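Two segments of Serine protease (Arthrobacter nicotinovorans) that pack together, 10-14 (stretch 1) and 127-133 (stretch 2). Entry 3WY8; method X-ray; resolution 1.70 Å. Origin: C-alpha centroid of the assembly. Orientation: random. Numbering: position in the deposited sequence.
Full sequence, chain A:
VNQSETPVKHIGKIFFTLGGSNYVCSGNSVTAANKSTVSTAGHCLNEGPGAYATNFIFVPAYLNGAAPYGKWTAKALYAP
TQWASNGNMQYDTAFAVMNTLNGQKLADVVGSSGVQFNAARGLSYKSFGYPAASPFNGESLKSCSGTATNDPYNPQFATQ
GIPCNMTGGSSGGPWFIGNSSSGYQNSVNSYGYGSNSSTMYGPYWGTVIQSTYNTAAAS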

# COMPACT_ATOMS: atom_id res chain seq x y z
N HIS A 10 11.70 -0.48 -4.69
CA HIS A 10 10.46 -1.24 -4.80
C HIS A 10 9.21 -0.52 -4.28
O HIS A 10 8.09 -0.96 -4.54
N ILE A 11 9.41 0.58 -3.55
CA ILE A 11 8.30 1.37 -3.01
C ILE A 11 7.99 2.53 -3.96
O ILE A 11 8.91 3.21 -4.43
N GLY A 12 6.71 2.75 -4.22
CA GLY A 12 6.33 3.78 -5.18
C GLY A 12 5.11 4.61 -4.83
O GLY A 12 4.34 4.30 -3.92
N LYS A 13 4.95 5.70 -5.58
CA LYS A 13 3.79 6.56 -5.52
C LYS A 13 2.79 6.10 -6.57
O LYS A 13 3.18 5.68 -7.66
N ILE A 14 1.51 6.19 -6.24
CA ILE A 14 0.43 5.80 -7.16
C ILE A 14 -0.40 7.02 -7.53
O ILE A 14 -0.78 7.81 -6.66
N SER A 127 6.65 1.59 8.51
CA SER A 127 5.73 1.86 7.42
C SER A 127 6.24 3.00 6.56
O SER A 127 6.80 3.97 7.06
N PHE A 128 6.03 2.88 5.25
CA PHE A 128 6.48 3.88 4.29
C PHE A 128 5.33 4.44 3.48
O PHE A 128 4.31 3.78 3.31
N GLY A 129 5.49 5.66 2.98
CA GLY A 129 4.49 6.23 2.09
C GLY A 129 4.88 7.57 1.51
O GLY A 129 5.93 8.12 1.85
N TYR A 130 4.02 8.07 0.63
CA TYR A 130 4.15 9.39 0.04
C TYR A 130 3.01 10.29 0.54
O TYR A 130 2.06 10.56 -0.21
N PRO A 131 3.09 10.75 1.80
CA PRO A 131 2.01 11.60 2.31
C PRO A 131 1.92 12.89 1.50
O PRO A 131 2.95 13.48 1.16
N ALA A 132 0.69 13.31 1.19
CA ALA A 132 0.45 14.39 0.24
C ALA A 132 -0.36 15.55 0.82
O ALA A 132 -0.67 16.51 0.11
N ALA A 133 -0.70 15.46 2.10
CA ALA A 133 -1.46 16.51 2.78
C ALA A 133 -0.60 17.20 3.82
O ALA A 133 0.27 16.59 4.44

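How does Ile11 reach the other stretch? Its CA-to-CB bond points toward stretch 2, and the m,t rotamer (chi1 -53°, chi2 178°) extends the chain so that Ile11 CD1 lies over one face of the Phe128 ring, 3.6 Å from Phe128 CG. This is a CH-pi contact, with Ile11 CD1 4.0 Å from the centroid of the Phe128 ring. Phe128, itself pointing toward stretch 1, presents that face with chi1 m (-69°).

What does Gly12 contribute without a side chain? Its backbone lies close to the Tyr130 ring, with Gly12 C 3.5 Å from Tyr130 CE2; a CB here would point away from stretch 2. Tyr130 points toward stretch 1 in the m rotamer (-75°).

How does Lys13 use its long side chain? CA-to-CB runs sideways, yet Lys13 CB sits over a face of the Tyr130 ring, 3.9 Å from its centroid, in a second CH-pi contact. The t,t,t,p chain then carries the amine onward, bringing Lys13 NZ to 4.5 Å from Ala132 CB.

What joins the polar groups, given that no direct hydrogen bond crosses? Two waters do. One donates to both Ile11 O and Tyr130 OH, each 2.9 Å from the water O. The other accepts from Lys13 NZ and lies within donating distance of Tyr130 O, each 2.8 Å from that water's O, though it has more acceptors in reach than protons to give.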

# COMPACT_ATOMS: atom_id res chain seq x y z
CB HIS A 10 10.61 -2.64 -4.16
CG HIS A 10 11.09 -2.61 -2.74
ND1 HIS A 10 10.26 -2.36 -1.67
CD2 HIS A 10 12.33 -2.81 -2.21
CE1 HIS A 10 10.96 -2.41 -0.55
NE2 HIS A 10 12.22 -2.69 -0.85
CB ILE A 11 8.61 1.94 -1.60
CG1 ILE A 11 9.05 0.83 -0.64
CG2 ILE A 11 7.40 2.71 -1.04
CD1 ILE A 11 9.43 1.32 0.75
CB LYS A 13 4.22 8.01 -5.77
CG LYS A 13 3.14 9.05 -5.48
CD LYS A 13 3.69 10.45 -5.73
CE LYS A 13 2.63 11.53 -5.58
NZ LYS A 13 2.23 11.79 -4.17
CB ILE A 14 -0.48 4.72 -6.53
CG1 ILE A 14 0.31 3.43 -6.29
CG2 ILE A 14 -1.69 4.44 -7.42
CD1 ILE A 14 -0.40 2.45 -5.34
CB SER A 127 4.34 2.22 7.97
OG SER A 127 3.54 2.87 6.99
CB PHE A 128 7.48 3.24 3.33
CG PHE A 128 8.79 2.87 3.97
CD1 PHE A 128 9.91 3.68 3.77
CD2 PHE A 128 8.91 1.73 4.75
CE1 PHE A 128 11.14 3.34 4.34
CE2 PHE A 128 10.13 1.39 5.34
CZ PHE A 128 11.25 2.20 5.14
CB TYR A 130 4.13 9.29 -1.49
CG TYR A 130 5.41 8.77 -2.09
CD1 TYR A 130 6.42 9.65 -2.47
CD2 TYR A 130 5.61 7.40 -2.27
CE1 TYR A 130 7.61 9.17 -3.02
CE2 TYR A 130 6.79 6.91 -2.82
CZ TYR A 130 7.78 7.80 -3.19
OH TYR A 130 8.95 7.33 -3.74
CB PRO A 131 2.42 11.88 3.76
CG PRO A 131 3.89 11.67 3.80
CD PRO A 131 4.17 10.58 2.80
CB ALA A 132 -0.22 13.85 -1.03
CB ALA A 133 -2.71 15.93 3.43
O HOH W 1 10.58 5.04 -2.96
O HOH W 2 1.02 9.78 -2.73